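Phosphodiesterase (Candida albicans, PDB 6CPU) belongs to the phosphodiesterase family within the HD clan, a mainly helical protein modelled here with a zinc ion and a magnesium ion. Local coordinates at residues A[3-8]-A[29-34]; A[20-23]-A[27-30]; A[76-81]-A[187-192]; A[91-96]-A[181-186]. One frame throughout, in Å; residues are numbered along the deposited sequence.

In the fold
Contacts 1 and 2 both seat helix 25-34 on the small parallel sheet: contact 1 fixes it over strand 2-6, contact 2 ties it to F22 and D23, just after the neighbouring strand 16-21. Both are partly buried, and each pairs apolar packing with a His-carboxylate hydrogen bond. Contacts 3 and 4 share helix 177-193 instead, are buried, and are made mainly by leucine, methionine and phenylalanine, with the aliphatic part of K78 at the exposed edge of contact 3. Helix 25-34 links the two pairs, since I29 and F33 pack on M190 of contact 3, and I29, L32 and F33 on F95, beside contact 4.

Contact 1 (A[3-8]-A[29-34]); sequences EVLSLV and ICHLFK
L5 and H31 bury the most surface here, with E3 and L32 on their flanks. L5 CD2 comes obliquely at the H31 ring, 3.6 Å from H31 NE2, while L5 CD1 is 3.8 Å from H31 CD2. The same CD1 also reaches further along the helix to meet L32 CD2 at 3.6 Å, so one methyl touches both the imidazole and an aliphatic neighbour. H31 is placed for this by a first torsion that sets CG anti to the backbone N (chi1 175°), which sends the ring out from the helix toward the strand. Its NE2 then donates to E3 OE2 over 3.0 Å in a nearly straight bond, 171° at the hydrogen. The carboxylate oxygen lies in the ring plane, but the donor stands above the plane of the carboxylate, the two flat groups being turned 49° from each other. E3 has its chain extended to bring OE2 there, and the same oxygen forms a salt bridge with K35, so the glutamate is gripped by two partners and K35 probably offsets part of its negative charge. Strand 3-6 and helix 29-34 run roughly antiparallel. The strand lies between 16-21 and 46-49 in the parallel sheet, and the chain passes from one of those flanking strands to the other through this helix, a beta-alpha-beta crossover that lies over L5; Y20 and F22 from the strand 16-21 side meet the H31 ring as well, and L28 of the helix also packs on L5.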
loop_
_atom_site.group_PDB
_atom_site.type_symbol
_atom_site.label_atom_id
_atom_site.label_comp_id
_atom_site.label_asym_id
_atom_site.label_seq_id
_atom_site.Cartn_x
_atom_site.Cartn_y
_atom_site.Cartn_z
ATOM N N GLU A 3 11.377 3.924 22.815
ATOM C CA GLU A 3 10.141 3.407 23.362
ATOM C C GLU A 3 10.439 1.982 23.800
ATOM O O GLU A 3 10.900 1.164 22.997
ATOM C CB GLU A 3 9.016 3.426 22.324
ATOM C CG GLU A 3 7.768 2.672 22.773
ATOM C CD GLU A 3 6.543 2.959 21.920
ATOM O OE1 GLU A 3 6.233 4.138 21.691
ATOM O OE2 GLU A 3 5.868 1.999 21.488
ATOM N N VAL A 4 10.186 1.677 25.068
ATOM C CA VAL A 4 10.514 0.373 25.616
ATOM C C VAL A 4 9.226 -0.384 25.902
ATOM O O VAL A 4 8.313 0.143 26.545
ATOM C CB VAL A 4 11.383 0.473 26.891
ATOM C CG1 VAL A 4 11.684 -0.916 27.435
ATOM C CG2 VAL A 4 12.678 1.235 26.614
ATOM N N LEU A 5 9.158 -1.607 25.387
ATOM C CA LEU A 5 8.012 -2.487 25.539
ATOM C C LEU A 5 8.527 -3.689 26.289
ATOM O O LEU A 5 9.429 -4.367 25.806
ATOM C CB LEU A 5 7.476 -2.901 24.175
ATOM C CG LEU A 5 7.221 -1.763 23.182
ATOM C CD1 LEU A 5 6.632 -2.329 21.908
ATOM C CD2 LEU A 5 6.293 -0.700 23.741
ATOM N N SER A 6 7.991 -3.942 27.483
ATOM C CA SER A 6 8.531 -4.988 28.342
ATOM C C SER A 6 7.522 -6.042 28.776
ATOM O O SER A 6 6.368 -5.739 29.100
ATOM C CB SER A 6 9.159 -4.367 29.591
ATOM O OG SER A 6 9.707 -5.386 30.405
ATOM N N LEU A 7 7.989 -7.283 28.802
ATOM C CA LEU A 7 7.224 -8.401 29.315
ATOM C C LEU A 7 7.702 -8.784 30.714
ATOM O O LEU A 7 7.178 -9.722 31.303
ATOM C CB LEU A 7 7.350 -9.601 28.381
ATOM C CG LEU A 7 6.566 -9.499 27.067
ATOM C CD1 LEU A 7 6.931 -10.632 26.119
ATOM C CD2 LEU A 7 5.069 -9.499 27.347
ATOM N N VAL A 8 8.671 -8.036 31.238
ATOM C CA VAL A 8 9.344 -8.364 32.498
ATOM C C VAL A 8 9.605 -7.102 33.326
ATOM O O VAL A 8 9.308 -5.991 32.888
ATOM C CB VAL A 8 10.678 -9.098 32.236
ATOM C CG1 VAL A 8 10.436 -10.437 31.557
ATOM C CG2 VAL A 8 11.616 -8.238 31.402
ATOM N N ILE A 29 1.837 -7.458 20.996
ATOM C CA ILE A 29 1.635 -7.561 19.537
ATOM C C ILE A 29 0.537 -6.596 19.063
ATOM O O ILE A 29 0.703 -5.909 18.053
ATOM C CB ILE A 29 1.316 -9.006 19.107
ATOM C CG1 ILE A 29 2.564 -9.884 19.250
ATOM C CG2 ILE A 29 0.861 -9.066 17.660
ATOM C CD1 ILE A 29 2.280 -11.375 19.150
ATOM N N CYS A 30 -0.558 -6.511 19.815
ATOM C CA CYS A 30 -1.661 -5.631 19.430
ATOM C C CYS A 30 -1.233 -4.167 19.442
ATOM O O CYS A 30 -1.632 -3.396 18.574
ATOM C CB CYS A 30 -2.865 -5.839 20.329
ATOM S SG CYS A 30 -3.678 -7.419 20.044
ATOM N N HIS A 31 -0.420 -3.791 20.421
ATOM C CA HIS A 31 0.169 -2.451 20.481
ATOM C C HIS A 31 0.976 -2.164 19.210
ATOM O O HIS A 31 0.883 -1.067 18.645
ATOM C CB HIS A 31 1.052 -2.366 21.728
ATOM C CG HIS A 31 1.828 -1.099 21.864
ATOM N ND1 HIS A 31 1.266 0.073 22.322
ATOM C CD2 HIS A 31 3.136 -0.832 21.660
ATOM C CE1 HIS A 31 2.193 1.012 22.376
ATOM N NE2 HIS A 31 3.336 0.490 21.975
ATOM N N LEU A 32 1.763 -3.151 18.770
ATOM C CA LEU A 32 2.592 -2.997 17.577
ATOM C C LEU A 32 1.747 -2.883 16.319
ATOM O O LEU A 32 2.055 -2.057 15.477
ATOM C CB LEU A 32 3.585 -4.155 17.442
ATOM C CG LEU A 32 4.635 -4.245 18.540
ATOM C CD1 LEU A 32 5.454 -5.485 18.288
ATOM C CD2 LEU A 32 5.523 -3.013 18.581
ATOM N N PHE A 33 0.697 -3.707 16.182
ATOM C CA PHE A 33 -0.179 -3.645 14.984
ATOM C C PHE A 33 -0.808 -2.261 14.809
ATOM O O PHE A 33 -0.999 -1.811 13.677
ATOM C CB PHE A 33 -1.286 -4.703 15.018
ATOM C CG PHE A 33 -0.885 -6.049 14.459
ATOM C CD1 PHE A 33 -0.396 -6.179 13.164
ATOM C CD2 PHE A 33 -1.046 -7.203 15.222
ATOM C CE1 PHE A 33 -0.044 -7.420 12.659
ATOM C CE2 PHE A 33 -0.711 -8.437 14.714
ATOM C CZ PHE A 33 -0.213 -8.555 13.434
ATOM N N LYS A 34 -1.126 -1.595 15.923
ATOM C CA LYS A 34 -1.807 -0.302 15.888
ATOM C C LYS A 34 -0.910 0.861 15.474
ATOM O O LYS A 34 -1.417 1.924 15.107
ATOM C CB LYS A 34 -2.468 -0.004 17.241
ATOM C CG LYS A 34 -3.731 -0.822 17.443
ATOM C CD LYS A 34 -4.564 -0.360 18.624
ATOM C CE LYS A 34 -3.973 -0.811 19.935
ATOM N NZ LYS A 34 -4.982 -0.659 21.026
#

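Contact 2 (A[20-23]-A[27-30])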
loop_
_atom_site.group_PDB
_atom_site.type_symbol
_atom_site.label_atom_id
_atom_site.label_comp_id
_atom_site.label_asym_id
_atom_site.label_seq_id
_atom_site.Cartn_x
_atom_site.Cartn_y
_atom_site.Cartn_z
ATOM N N TYR A 20 6.420 0.739 28.423
ATOM C CA TYR A 20 5.118 0.050 28.465
ATOM C C TYR A 20 5.364 -1.334 29.002
ATOM O O TYR A 20 6.209 -2.056 28.484
ATOM C CB TYR A 20 4.482 -0.084 27.071
ATOM C CG TYR A 20 4.026 1.194 26.416
ATOM C CD1 TYR A 20 2.665 1.474 26.258
ATOM C CD2 TYR A 20 4.942 2.112 25.919
ATOM C CE1 TYR A 20 2.239 2.635 25.637
ATOM C CE2 TYR A 20 4.521 3.268 25.286
ATOM C CZ TYR A 20 3.170 3.527 25.155
ATOM O OH TYR A 20 2.764 4.690 24.541
ATOM N N LYS A 21 4.651 -1.701 30.057
ATOM C CA LYS A 21 4.751 -3.032 30.611
ATOM C C LYS A 21 3.516 -3.779 30.161
ATOM O O LYS A 21 2.405 -3.349 30.424
ATOM C CB LYS A 21 4.849 -2.983 32.149
ATOM C CG LYS A 21 4.771 -4.335 32.838
ATOM C CD LYS A 21 6.014 -5.172 32.596
ATOM C CE LYS A 21 5.744 -6.634 32.881
ATOM N NZ LYS A 21 5.261 -6.816 34.276
ATOM N N PHE A 22 3.712 -4.892 29.474
ATOM C CA PHE A 22 2.604 -5.685 28.984
ATOM C C PHE A 22 2.480 -6.953 29.808
ATOM O O PHE A 22 3.485 -7.577 30.151
ATOM C CB PHE A 22 2.783 -6.001 27.492
ATOM C CG PHE A 22 2.660 -4.790 26.631
ATOM C CD1 PHE A 22 1.408 -4.286 26.314
ATOM C CD2 PHE A 22 3.792 -4.105 26.210
ATOM C CE1 PHE A 22 1.284 -3.132 25.552
ATOM C CE2 PHE A 22 3.671 -2.952 25.454
ATOM C CZ PHE A 22 2.418 -2.473 25.120
ATOM N N ASP A 23 1.243 -7.314 30.123
ATOM C CA ASP A 23 0.967 -8.535 30.866
ATOM C C ASP A 23 1.097 -9.765 29.982
ATOM O O ASP A 23 1.396 -10.854 30.478
ATOM C CB ASP A 23 -0.424 -8.481 31.526
ATOM C CG ASP A 23 -1.560 -8.370 30.524
ATOM O OD1 ASP A 23 -1.342 -7.897 29.383
ATOM O OD2 ASP A 23 -2.697 -8.754 30.878
ATOM N N HIS A 27 -0.973 -8.868 23.969
ATOM C CA HIS A 27 -1.236 -7.442 24.109
ATOM C C HIS A 27 -0.095 -6.570 23.544
ATOM O O HIS A 27 -0.344 -5.514 22.930
ATOM C CB HIS A 27 -1.550 -7.084 25.558
ATOM C CG HIS A 27 -2.915 -7.513 26.003
ATOM N ND1 HIS A 27 -3.209 -7.809 27.317
ATOM C CD2 HIS A 27 -4.065 -7.690 25.311
ATOM C CE1 HIS A 27 -4.482 -8.143 27.417
ATOM N NE2 HIS A 27 -5.025 -8.082 26.214
ATOM N N LEU A 28 1.146 -7.014 23.730
ATOM C CA LEU A 28 2.310 -6.343 23.120
ATOM C C LEU A 28 2.197 -6.321 21.580
ATOM O O LEU A 28 2.396 -5.278 20.945
ATOM C CB LEU A 28 3.607 -7.034 23.559
ATOM C CG LEU A 28 4.902 -6.263 23.309
ATOM C CD1 LEU A 28 6.002 -6.695 24.281
ATOM C CD2 LEU A 28 5.379 -6.450 21.882
ATOM N N ILE A 29 1.837 -7.458 20.996
ATOM C CA ILE A 29 1.635 -7.561 19.537
ATOM C C ILE A 29 0.537 -6.596 19.063
ATOM O O ILE A 29 0.703 -5.909 18.053
ATOM C CB ILE A 29 1.316 -9.006 19.107
ATOM C CG1 ILE A 29 2.564 -9.884 19.250
ATOM C CG2 ILE A 29 0.861 -9.066 17.660
ATOM C CD1 ILE A 29 2.280 -11.375 19.150
ATOM N N CYS A 30 -0.558 -6.511 19.815
ATOM C CA CYS A 30 -1.661 -5.631 19.430
ATOM C C CYS A 30 -1.233 -4.167 19.442
ATOM O O CYS A 30 -1.632 -3.396 18.574
ATOM C CB CYS A 30 -2.865 -5.839 20.329
ATOM S SG CYS A 30 -3.678 -7.419 20.044
#
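F22 turns its ring toward the first part of helix 25-34, where the backbone CA of L28 sits almost centrally above one face, 3.9 Å from the ring centroid and 12° off the normal, a CH-pi contact made by the main chain itself. The side chain of L28 crosses the F22 side chain at about a right angle and continues the packing along one side of the ring, its CG 3.8 Å from F22 CD2. F22 CD1, across the ring from CD2, is 4.1 Å from CB of H27, so the phenylalanine spans two consecutive helix residues. D23 follows with its CG between the backbone N and the carbonyl carbon (chi1 62°), a torsion that swings the carboxylate over to H27. There OD1 accepts the N-H of H27 ND1 at 2.8 Å through its syn lone pair, and the bond is close to straight at 174°. Carboxylate and imidazole are nearly coplanar, with the oxygen in the plane of the ring. The D23-H27 bond spans the short turn between strand 16-21 and the helix, and T24 OG1 accepts from the backbone N of H27. Since ND1 carries the hydrogen, the aspartate should restrain the rotation of the imidazole, and its negative charge would probably favour the protonated form of H27; both side chains are exposed, so solvent should temper that effect.

Contact 3 (A[76-81]-A[187-192])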
loop_
_atom_site.group_PDB
_atom_site.type_symbol
_atom_site.label_atom_id
_atom_site.label_comp_id
_atom_site.label_asym_id
_atom_site.label_seq_id
_atom_site.Cartn_x
_atom_site.Cartn_y
_atom_site.Cartn_z
ATOM N N THR A 76 -3.511 -20.005 29.063
ATOM C CA THR A 76 -3.928 -20.948 28.030
ATOM C C THR A 76 -3.358 -20.557 26.648
ATOM O O THR A 76 -3.371 -21.365 25.722
ATOM C CB THR A 76 -5.472 -21.036 27.953
ATOM O OG1 THR A 76 -5.857 -22.163 27.157
ATOM C CG2 THR A 76 -6.086 -19.755 27.355
ATOM N N SER A 77 -2.848 -19.332 26.521
ATOM C CA SER A 77 -2.468 -18.778 25.218
ATOM C C SER A 77 -1.226 -19.404 24.587
ATOM O O SER A 77 -0.135 -19.385 25.166
ATOM C CB SER A 77 -2.248 -17.266 25.327
ATOM O OG SER A 77 -1.525 -16.790 24.201
ATOM N N LYS A 78 -1.390 -19.910 23.371
ATOM C CA LYS A 78 -0.258 -20.416 22.600
ATOM C C LYS A 78 0.725 -19.297 22.223
ATOM O O LYS A 78 1.936 -19.498 22.253
ATOM C CB LYS A 78 -0.756 -21.165 21.365
ATOM C CG LYS A 78 -1.346 -22.521 21.722
ATOM C CD LYS A 78 -1.977 -23.215 20.529
ATOM C CE LYS A 78 -2.316 -24.658 20.872
ATOM N NZ LYS A 78 -2.781 -25.424 19.685
ATOM N N LEU A 79 0.211 -18.110 21.905
ATOM C CA LEU A 79 1.090 -16.972 21.592
ATOM C C LEU A 79 1.973 -16.621 22.773
ATOM O O LEU A 79 3.189 -16.466 22.638
ATOM C CB LEU A 79 0.282 -15.723 21.203
ATOM C CG LEU A 79 -0.076 -15.491 19.741
ATOM C CD1 LEU A 79 -0.873 -14.198 19.644
ATOM C CD2 LEU A 79 1.160 -15.452 18.851
ATOM N N ASP A 80 1.348 -16.487 23.939
ATOM C CA ASP A 80 2.052 -16.097 25.157
ATOM C C ASP A 80 3.087 -17.150 25.586
ATOM O O ASP A 80 4.128 -16.807 26.139
ATOM C CB ASP A 80 1.047 -15.832 26.288
ATOM C CG ASP A 80 0.123 -14.627 26.000
ATOM O OD1 ASP A 80 0.430 -13.788 25.110
ATOM O OD2 ASP A 80 -0.922 -14.516 26.678
ATOM N N ASN A 81 2.806 -18.417 25.284
ATOM C CA ASN A 81 3.675 -19.530 25.665
ATOM C C ASN A 81 4.704 -19.965 24.618
ATOM O O ASN A 81 5.367 -20.994 24.804
ATOM C CB ASN A 81 2.803 -20.723 26.081
ATOM C CG ASN A 81 2.040 -20.452 27.368
ATOM O OD1 ASN A 81 2.629 -20.039 28.373
ATOM N ND2 ASN A 81 0.728 -20.675 27.347
ATOM N N TYR A 187 1.391 -16.890 11.855
ATOM C CA TYR A 187 0.317 -16.089 11.275
ATOM C C TYR A 187 -1.042 -16.648 11.709
ATOM O O TYR A 187 -1.912 -15.917 12.194
ATOM C CB TYR A 187 0.435 -16.090 9.761
ATOM C CG TYR A 187 -0.699 -15.402 9.042
ATOM C CD1 TYR A 187 -0.952 -14.046 9.242
ATOM C CD2 TYR A 187 -1.497 -16.093 8.142
ATOM C CE1 TYR A 187 -1.990 -13.412 8.577
ATOM C CE2 TYR A 187 -2.525 -15.468 7.477
ATOM C CZ TYR A 187 -2.768 -14.128 7.700
ATOM O OH TYR A 187 -3.798 -13.515 7.029
ATOM N N ARG A 188 -1.196 -17.963 11.583
ATOM C CA ARG A 188 -2.459 -18.609 11.931
ATOM C C ARG A 188 -2.757 -18.526 13.431
ATOM O O ARG A 188 -3.912 -18.384 13.832
ATOM C CB ARG A 188 -2.464 -20.058 11.430
ATOM C CG ARG A 188 -2.389 -20.182 9.915
ATOM C CD ARG A 188 -3.692 -19.780 9.240
ATOM N NE ARG A 188 -3.510 -19.405 7.839
ATOM C CZ ARG A 188 -4.475 -18.924 7.056
ATOM N NH1 ARG A 188 -5.707 -18.772 7.524
ATOM N NH2 ARG A 188 -4.215 -18.597 5.794
ATOM N N LEU A 189 -1.711 -18.567 14.249
ATOM C CA LEU A 189 -1.837 -18.406 15.695
ATOM C C LEU A 189 -2.406 -17.029 16.024
ATOM O O LEU A 189 -3.300 -16.898 16.857
ATOM C CB LEU A 189 -0.475 -18.599 16.370
ATOM C CG LEU A 189 -0.361 -19.410 17.651
ATOM C CD1 LEU A 189 -1.020 -20.789 17.506
ATOM C CD2 LEU A 189 1.107 -19.566 17.998
ATOM N N MET A 190 -1.899 -15.994 15.358
ATOM C CA MET A 190 -2.436 -14.651 15.581
ATOM C C MET A 190 -3.903 -14.532 15.187
ATOM O O MET A 190 -4.663 -13.865 15.878
ATOM C CB MET A 190 -1.600 -13.600 14.852
ATOM C CG MET A 190 -0.256 -13.396 15.507
ATOM S SD MET A 190 0.691 -12.042 14.792
ATOM C CE MET A 190 1.182 -12.777 13.228
ATOM N N ILE A 191 -4.307 -15.177 14.097
ATOM C CA ILE A 191 -5.706 -15.157 13.660
ATOM C C ILE A 191 -6.587 -15.814 14.724
ATOM O O ILE A 191 -7.690 -15.344 15.009
ATOM C CB ILE A 191 -5.880 -15.864 12.312
ATOM C CG1 ILE A 191 -5.274 -14.990 11.199
ATOM C CG2 ILE A 191 -7.349 -16.156 12.020
ATOM C CD1 ILE A 191 -4.965 -15.733 9.917
ATOM N N GLU A 192 -6.058 -16.879 15.312
ATOM C CA GLU A 192 -6.759 -17.653 16.332
ATOM C C GLU A 192 -6.948 -16.863 17.625
ATOM O O GLU A 192 -8.021 -16.912 18.236
ATOM C CB GLU A 192 -5.972 -18.934 16.610
ATOM C CG GLU A 192 -6.779 -20.051 17.242
ATOM C CD GLU A 192 -5.919 -21.247 17.613
ATOM O OE1 GLU A 192 -6.221 -21.892 18.636
ATOM O OE2 GLU A 192 -4.934 -21.534 16.899
#
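L79 and K78 lean on L189 and M190 from a short turn that carries an ST motif, built on S77, and that rides against the last part of helix 177-193. The buried half of the contact is hydrophobic. L79 CD2 lies 4.2 Å from CD2 of L189 and the same distance from CG of M190, so this one methyl meets two successive helix residues. L79 and M190 cross at about a right angle, and beyond CG the methionine chain bends at chi3 and leads away from the turn, to pack against I29 and F33 of helix 25-34 and F94 of helix 84-94. L79 also touches L90 of helix 84-94, so this inner side is enclosed by residues of two further helices.

The outer side, by contrast, ends in exposed charged residues, K78 and E192. Here K78 makes the contact with its aliphatic chain: its CB is 3.9 Å from L189 CD1 and its CD 4.0 Å from that same methyl, the extended lysine crossing the leucine at about a right angle. At the solvent end the charges stay apart, with K78 NZ 5.0 Å from E192 OE1; at most a weak attraction is likely at that distance. The turn is also tied to the end of the helix through E193, whose OE1 bonds to S77 OG and OE2 to the backbone N of L79. Within the turn, S77 OG accepts the backbone N-H of D80 at 2.9 Å, almost straight at 173°.

Contact 4 (A[91-96]-A[181-186])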
loop_
_atom_site.group_PDB
_atom_site.type_symbol
_atom_site.label_atom_id
_atom_site.label_comp_id
_atom_site.label_asym_id
_atom_site.label_seq_id
_atom_site.Cartn_x
_atom_site.Cartn_y
_atom_site.Cartn_z
ATOM N N ILE A 91 8.320 -11.231 15.790
ATOM C CA ILE A 91 8.650 -9.804 15.826
ATOM C C ILE A 91 9.541 -9.416 14.635
ATOM O O ILE A 91 9.278 -8.425 13.943
ATOM C CB ILE A 91 9.342 -9.443 17.170
ATOM C CG1 ILE A 91 8.359 -9.544 18.353
ATOM C CG2 ILE A 91 9.962 -8.061 17.138
ATOM C CD1 ILE A 91 7.066 -8.757 18.189
ATOM N N GLN A 92 10.592 -10.195 14.403
ATOM C CA GLN A 92 11.515 -9.950 13.297
ATOM C C GLN A 92 10.803 -9.867 11.935
ATOM O O GLN A 92 11.130 -9.005 11.103
ATOM C CB GLN A 92 12.561 -11.065 13.277
ATOM C CG GLN A 92 13.781 -10.820 12.425
ATOM C CD GLN A 92 14.697 -12.036 12.362
ATOM O OE1 GLN A 92 14.243 -13.189 12.384
ATOM N NE2 GLN A 92 15.986 -11.786 12.277
ATOM N N PHE A 93 9.863 -10.778 11.693
ATOM C CA PHE A 93 9.206 -10.889 10.396
ATOM C C PHE A 93 8.025 -9.947 10.264
ATOM O O PHE A 93 7.942 -9.183 9.303
ATOM C CB PHE A 93 8.719 -12.318 10.114
ATOM C CG PHE A 93 8.072 -12.465 8.758
ATOM C CD1 PHE A 93 8.850 -12.505 7.613
ATOM C CD2 PHE A 93 6.699 -12.524 8.630
ATOM C CE1 PHE A 93 8.267 -12.614 6.365
ATOM C CE2 PHE A 93 6.102 -12.637 7.386
ATOM C CZ PHE A 93 6.892 -12.695 6.250
ATOM N N PHE A 94 7.100 -10.011 11.207
ATOM C CA PHE A 94 5.868 -9.220 11.091
ATOM C C PHE A 94 6.058 -7.759 11.450
ATOM O O PHE A 94 5.260 -6.936 11.036
ATOM C CB PHE A 94 4.735 -9.822 11.912
ATOM C CG PHE A 94 4.327 -11.188 11.432
ATOM C CD1 PHE A 94 3.495 -11.335 10.336
ATOM C CD2 PHE A 94 4.814 -12.325 12.058
ATOM C CE1 PHE A 94 3.126 -12.598 9.892
ATOM C CE2 PHE A 94 4.465 -13.584 11.606
ATOM C CZ PHE A 94 3.620 -13.722 10.526
ATOM N N PHE A 95 7.091 -7.429 12.220
ATOM C CA PHE A 95 7.276 -6.036 12.683
ATOM C C PHE A 95 8.633 -5.442 12.304
ATOM O O PHE A 95 9.150 -4.519 12.948
ATOM C CB PHE A 95 6.920 -5.932 14.174
ATOM C CG PHE A 95 5.498 -6.304 14.442
ATOM C CD1 PHE A 95 4.467 -5.451 14.063
ATOM C CD2 PHE A 95 5.168 -7.545 14.986
ATOM C CE1 PHE A 95 3.149 -5.808 14.245
ATOM C CE2 PHE A 95 3.846 -7.899 15.179
ATOM C CZ PHE A 95 2.830 -7.033 14.818
ATOM N N THR A 96 9.157 -5.940 11.195
ATOM C CA THR A 96 10.396 -5.453 10.593
ATOM C C THR A 96 10.353 -3.927 10.414
ATOM O O THR A 96 11.322 -3.220 10.695
ATOM C CB THR A 96 10.675 -6.188 9.234
ATOM O OG1 THR A 96 11.920 -5.747 8.687
ATOM C CG2 THR A 96 9.577 -5.955 8.192
ATOM N N ASN A 181 7.099 -22.266 6.743
ATOM C CA ASN A 181 5.974 -22.913 7.399
ATOM C C ASN A 181 5.797 -22.499 8.843
ATOM O O ASN A 181 4.666 -22.483 9.344
ATOM C CB ASN A 181 6.085 -24.437 7.284
ATOM C CG ASN A 181 5.910 -24.914 5.865
ATOM O OD1 ASN A 181 5.099 -24.386 5.100
ATOM N ND2 ASN A 181 6.668 -25.936 5.502
ATOM N N GLN A 182 6.902 -22.144 9.499
ATOM C CA GLN A 182 6.862 -21.628 10.854
ATOM C C GLN A 182 6.196 -20.236 10.889
ATOM O O GLN A 182 5.393 -19.955 11.778
ATOM C CB GLN A 182 8.274 -21.581 11.449
ATOM C CG GLN A 182 8.345 -21.416 12.962
ATOM C CD GLN A 182 7.781 -22.604 13.738
ATOM O OE1 GLN A 182 7.635 -22.544 14.955
ATOM N NE2 GLN A 182 7.457 -23.681 13.033
ATOM N N LEU A 183 6.529 -19.375 9.929
ATOM C CA LEU A 183 5.841 -18.071 9.819
ATOM C C LEU A 183 4.347 -18.222 9.549
ATOM O O LEU A 183 3.555 -17.454 10.078
ATOM C CB LEU A 183 6.472 -17.197 8.724
ATOM C CG LEU A 183 7.876 -16.711 9.065
ATOM C CD1 LEU A 183 8.485 -16.020 7.876
ATOM C CD2 LEU A 183 7.891 -15.779 10.274
ATOM N N ILE A 184 3.972 -19.196 8.709
ATOM C CA ILE A 184 2.567 -19.489 8.420
ATOM C C ILE A 184 1.863 -19.922 9.707
ATOM O O ILE A 184 0.726 -19.525 9.979
ATOM C CB ILE A 184 2.414 -20.569 7.315
ATOM C CG1 ILE A 184 2.841 -20.008 5.953
ATOM C CG2 ILE A 184 0.971 -21.057 7.210
ATOM C CD1 ILE A 184 2.958 -21.028 4.841
ATOM N N TYR A 185 2.559 -20.735 10.496
ATOM C CA TYR A 185 2.050 -21.217 11.773
ATOM C C TYR A 185 1.792 -20.062 12.744
ATOM O O TYR A 185 0.756 -20.000 13.391
ATOM C CB TYR A 185 3.043 -22.215 12.373
ATOM C CG TYR A 185 2.780 -22.527 13.825
ATOM C CD1 TYR A 185 3.603 -22.026 14.827
ATOM C CD2 TYR A 185 1.707 -23.327 14.194
ATOM C CE1 TYR A 185 3.359 -22.311 16.161
ATOM C CE2 TYR A 185 1.456 -23.620 15.522
ATOM C CZ TYR A 185 2.282 -23.112 16.499
ATOM O OH TYR A 185 2.015 -23.414 17.817
ATOM N N LEU A 186 2.741 -19.136 12.812
ATOM C CA LEU A 186 2.618 -17.963 13.674
ATOM C C LEU A 186 1.535 -17.013 13.172
ATOM O O LEU A 186 0.828 -16.418 13.967
ATOM C CB LEU A 186 3.968 -17.258 13.798
ATOM C CG LEU A 186 5.088 -18.034 14.500
ATOM C CD1 LEU A 186 6.443 -17.367 14.325
ATOM C CD2 LEU A 186 4.786 -18.206 15.976
#
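F93 sets its CG anti to the backbone N (chi1 -178°), whereas F94 has its CG anti to the carbonyl carbon (chi1 -64°), and the two rings thus leave adjacent residues in different directions yet both reach helix 177-193. L183 comes over one face of F93: its CD1 stands close to the centre of that face, 3.6 Å from the centroid and 14° off the normal, a CH-pi contact. The second branch takes the root of the same side chain, with L183 CD2 3.6 Å from F93 CB, so the two methyls cover the side chain from CB to the ring centre. Here the C-terminal end of helix 84-94 packs against helix 177-193, and I393 of helix 377-394 touches both F93 and L183. K389 of that helix makes a cation-pi contact with F93. F94 meets the partner helix with its rim: CZ points in the ring plane at the backbone O of L183, 3.8 Å away, and CE2 is 4.3 Å from L186 CB. The edge of F93 in turn rests on F94, its CD2 lying 3.6 Å above the centre of the F94 ring plane, which holds the two aromatic rings against each other. One turn earlier in helix 84-94, L89 packs on both L183 and L186.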